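Local structure of cell envelope-related transcriptional attenuator domain-containing protein (Eubacterium siraeum, 4OBM) at residues A[42-47]-A[51-56]. The protein is uncharacterised, but belongs to the LytR-CpsA-Psr family and so may take part in building or regulating the cell envelope. Residues are numbered along the deposited sequence; the frame is centred on the assembly and turned at random.
Sequences MTITYI and NTFVLM
Tyr46 and Phe53, a non-hydrogen-bonded pair of the antiparallel hairpin of strands 40-47 and 52-58, form an offset stack with ring centroids 4.8 Å apart and planes at 29°. Tyr46 CG lies anti to the backbone N (chi1 172°) and Phe53 CG anti to its carbonyl carbon, which brings Tyr46 CD1 over one face of the Phe53 ring near its rim, 3.5 Å from Phe53 CE1. On the same face of the sheet, Leu55 CD2 is the apolar hub: Met42 SE approaches it to 3.6 Å and Ile44 CD1 to 3.8 Å. Helices 164-181 and 213-220 pack over this face. On the other face Thr43 OG1 comes within 3.3 Å of Met56 CB, and a water joins Thr43 OG1 and Thr45 OG1 while donating to Val54 O (2.7 Å). Thr45 OG1 also bonds Ser25 on the adjoining strand, and Leu256 of helix 246-256 covers Thr45 and Val54. Packing loosens toward the turn, where Ile47 CG1 and Val54 CG2 are 4.2 Å apart and Ile47 and Asn51 are partly exposed. Reciprocal backbone bonds couple Thr43 with Met56, Thr45 with Val54 and Ile47 with Thr52; the straightest runs from Val54 N to Thr45 O (2.7 Å, 173°). Asn51 and Thr52 both face Ile47, a G1 beta bulge. Backbone bonds thus fix the pairing, apolar packing dominates one face, and water with threonine hydroxyls adds polar links on the other.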
HETATM    1  N   MSE A  42      -3.190   1.987   3.761  1.00 24.25           N
HETATM    2  CA  MSE A  42      -2.481   0.791   3.316  1.00 22.62           C
HETATM    3  C   MSE A  42      -1.001   0.960   3.537  1.00 27.04           C
HETATM    4  O   MSE A  42      -0.447   1.991   3.176  1.00 26.72           O
HETATM    5  CB  MSE A  42      -2.773   0.511   1.819  1.00 23.47           C
HETATM    6  CG  MSE A  42      -2.105  -0.775   1.272  1.00 28.45           C
HETATM    7 SE   MSE A  42      -2.447  -1.092  -0.610  0.75 32.86          SE
HETATM    8  CE  MSE A  42      -4.203  -1.692  -0.431  1.00 28.97           C
ATOM      9  N   THR A  43      -0.365  -0.035   4.162  1.00 23.61           N
ATOM     10  CA  THR A  43       1.090  -0.058   4.299  1.00 22.68           C
ATOM     11  C   THR A  43       1.652  -0.902   3.146  1.00 25.30           C
ATOM     12  O   THR A  43       0.951  -1.757   2.599  1.00 23.17           O
ATOM     13  CB  THR A  43       1.559  -0.567   5.664  1.00 26.85           C
ATOM     14  OG1 THR A  43       1.035  -1.866   5.877  1.00 28.87           O
ATOM     15  CG2 THR A  43       1.194   0.384   6.833  1.00 23.29           C
ATOM     16  N   ILE A  44       2.881  -0.597   2.728  1.00 23.17           N
ATOM     17  CA  ILE A  44       3.611  -1.333   1.707  1.00 21.99           C
ATOM     18  C   ILE A  44       4.960  -1.609   2.316  1.00 25.95           C
ATOM     19  O   ILE A  44       5.671  -0.672   2.679  1.00 26.87           O
ATOM     20  CB  ILE A  44       3.651  -0.679   0.295  1.00 24.29           C
ATOM     21  CG1 ILE A  44       4.352  -1.602  -0.730  1.00 24.19           C
ATOM     22  CG2 ILE A  44       4.178   0.773   0.289  1.00 26.43           C
ATOM     23  CD1 ILE A  44       4.177  -1.223  -2.182  1.00 30.17           C
ATOM     24  N   THR A  45       5.261  -2.892   2.521  1.00 22.85           N
ATOM     25  CA  THR A  45       6.509  -3.354   3.125  1.00 23.15           C
ATOM     26  C   THR A  45       7.317  -4.138   2.109  1.00 28.99           C
ATOM     27  O   THR A  45       6.882  -5.201   1.646  1.00 28.37           O
ATOM     28  CB  THR A  45       6.238  -4.210   4.378  1.00 26.57           C
ATOM     29  OG1 THR A  45       5.475  -3.452   5.311  1.00 24.98           O
ATOM     30  CG2 THR A  45       7.530  -4.711   5.056  1.00 21.47           C
ATOM     31  N   TYR A  46       8.510  -3.620   1.786  1.00 27.17           N
ATOM     32  CA  TYR A  46       9.448  -4.286   0.895  1.00 27.91           C
ATOM     33  C   TYR A  46      10.337  -5.221   1.708  1.00 32.22           C
ATOM     34  O   TYR A  46      11.030  -4.775   2.632  1.00 32.32           O
ATOM     35  CB  TYR A  46      10.294  -3.252   0.132  1.00 29.60           C
ATOM     36  CG  TYR A  46      11.438  -3.838  -0.673  1.00 32.01           C
ATOM     37  CD1 TYR A  46      11.206  -4.771  -1.682  1.00 33.16           C
ATOM     38  CD2 TYR A  46      12.757  -3.461  -0.425  1.00 33.01           C
ATOM     39  CE1 TYR A  46      12.253  -5.309  -2.426  1.00 32.61           C
ATOM     40  CE2 TYR A  46      13.812  -3.986  -1.170  1.00 33.68           C
ATOM     41  CZ  TYR A  46      13.552  -4.896  -2.182  1.00 37.97           C
ATOM     42  OH  TYR A  46      14.591  -5.426  -2.904  1.00 38.41           O
ATOM     43  N   ILE A  47      10.280  -6.521   1.395  1.00 29.65           N
ATOM     44  CA  ILE A  47      11.139  -7.530   2.034  1.00 29.74           C
ATOM     45  C   ILE A  47      12.165  -7.937   0.971  1.00 33.99           C
ATOM     46  O   ILE A  47      11.842  -8.723   0.082  1.00 31.96           O
ATOM     47  CB  ILE A  47      10.380  -8.740   2.641  1.00 32.31           C
ATOM     48  CG1 ILE A  47       9.044  -8.339   3.326  1.00 32.72           C
ATOM     49  CG2 ILE A  47      11.313  -9.600   3.533  1.00 31.77           C
ATOM     50  CD1 ILE A  47       9.082  -7.885   4.784  1.00 44.83           C
ATOM     51  N   ASN A  51      12.261 -10.620  -2.167  1.00 36.95           N
ATOM     52  CA  ASN A  51      12.010  -9.865  -3.406  1.00 35.27           C
ATOM     53  C   ASN A  51      10.499  -9.641  -3.576  1.00 35.73           C
ATOM     54  O   ASN A  51       9.933  -9.884  -4.646  1.00 34.59           O
ATOM     55  CB  ASN A  51      12.626 -10.562  -4.647  1.00 36.22           C
ATOM     56  CG  ASN A  51      14.131 -10.569  -4.689  1.00 51.48           C
ATOM     57  OD1 ASN A  51      14.771 -11.617  -4.580  1.00 43.13           O
ATOM     58  ND2 ASN A  51      14.733  -9.407  -4.875  1.00 40.04           N
ATOM     59  N   THR A  52       9.841  -9.235  -2.483  1.00 32.42           N
ATOM     60  CA  THR A  52       8.400  -9.015  -2.484  1.00 31.65           C
ATOM     61  C   THR A  52       8.041  -7.706  -1.777  1.00 33.68           C
ATOM     62  O   THR A  52       8.807  -7.177  -0.964  1.00 33.18           O
ATOM     63  CB  THR A  52       7.633 -10.238  -1.889  1.00 40.80           C
ATOM     64  OG1 THR A  52       6.278 -10.205  -2.350  1.00 36.43           O
ATOM     65  CG2 THR A  52       7.664 -10.299  -0.358  1.00 39.34           C
ATOM     66  N   PHE A  53       6.859  -7.201  -2.124  1.00 28.16           N
ATOM     67  CA  PHE A  53       6.219  -6.031  -1.551  1.00 26.40           C
ATOM     68  C   PHE A  53       4.935  -6.534  -0.889  1.00 29.94           C
ATOM     69  O   PHE A  53       4.124  -7.152  -1.569  1.00 30.47           O
ATOM     70  CB  PHE A  53       5.957  -4.976  -2.644  1.00 26.46           C
ATOM     71  CG  PHE A  53       7.212  -4.370  -3.224  1.00 27.16           C
ATOM     72  CD1 PHE A  53       7.788  -3.234  -2.651  1.00 29.45           C
ATOM     73  CD2 PHE A  53       7.812  -4.916  -4.357  1.00 28.09           C
ATOM     74  CE1 PHE A  53       8.938  -2.654  -3.205  1.00 30.13           C
ATOM     75  CE2 PHE A  53       8.976  -4.345  -4.898  1.00 30.69           C
ATOM     76  CZ  PHE A  53       9.525  -3.211  -4.324  1.00 28.19           C
ATOM     77  N   VAL A  54       4.797  -6.369   0.439  1.00 25.86           N
ATOM     78  CA  VAL A  54       3.629  -6.850   1.200  1.00 25.04           C
ATOM     79  C   VAL A  54       2.694  -5.672   1.461  1.00 29.45           C
ATOM     80  O   VAL A  54       3.103  -4.672   2.062  1.00 29.59           O
ATOM     81  CB  VAL A  54       4.029  -7.570   2.517  1.00 28.97           C
ATOM     82  CG1 VAL A  54       2.803  -8.130   3.246  1.00 28.48           C
ATOM     83  CG2 VAL A  54       5.044  -8.678   2.251  1.00 29.60           C
ATOM     84  N   LEU A  55       1.447  -5.788   1.024  1.00 25.28           N
ATOM     85  CA  LEU A  55       0.469  -4.727   1.265  1.00 24.71           C
ATOM     86  C   LEU A  55      -0.436  -5.112   2.411  1.00 25.62           C
ATOM     87  O   LEU A  55      -0.815  -6.267   2.511  1.00 27.61           O
ATOM     88  CB  LEU A  55      -0.382  -4.418   0.017  1.00 24.92           C
ATOM     89  CG  LEU A  55       0.354  -4.093  -1.290  1.00 29.51           C
ATOM     90  CD1 LEU A  55      -0.504  -4.456  -2.489  1.00 28.64           C
ATOM     91  CD2 LEU A  55       0.734  -2.622  -1.349  1.00 31.56           C
HETATM   92  N   MSE A  56      -0.771  -4.153   3.281  1.00 18.71           N
HETATM   93  CA  MSE A  56      -1.690  -4.355   4.407  1.00 16.17           C
HETATM   94  C   MSE A  56      -2.682  -3.233   4.459  1.00 21.90           C
HETATM   95  O   MSE A  56      -2.325  -2.164   4.946  1.00 22.00           O
HETATM   96  CB  MSE A  56      -0.970  -4.475   5.763  1.00 16.48           C
HETATM   97  CG  MSE A  56      -0.511  -5.862   6.003  1.00 22.97           C
HETATM   98 SE   MSE A  56       0.329  -6.088   7.689  0.75 27.39          SE
HETATM   99  CE  MSE A  56      -1.087  -5.904   8.842  1.00 25.01           C
TER
HETATM  100  O   HOH W   1       2.877  -3.768   4.642  1.00 22.04           O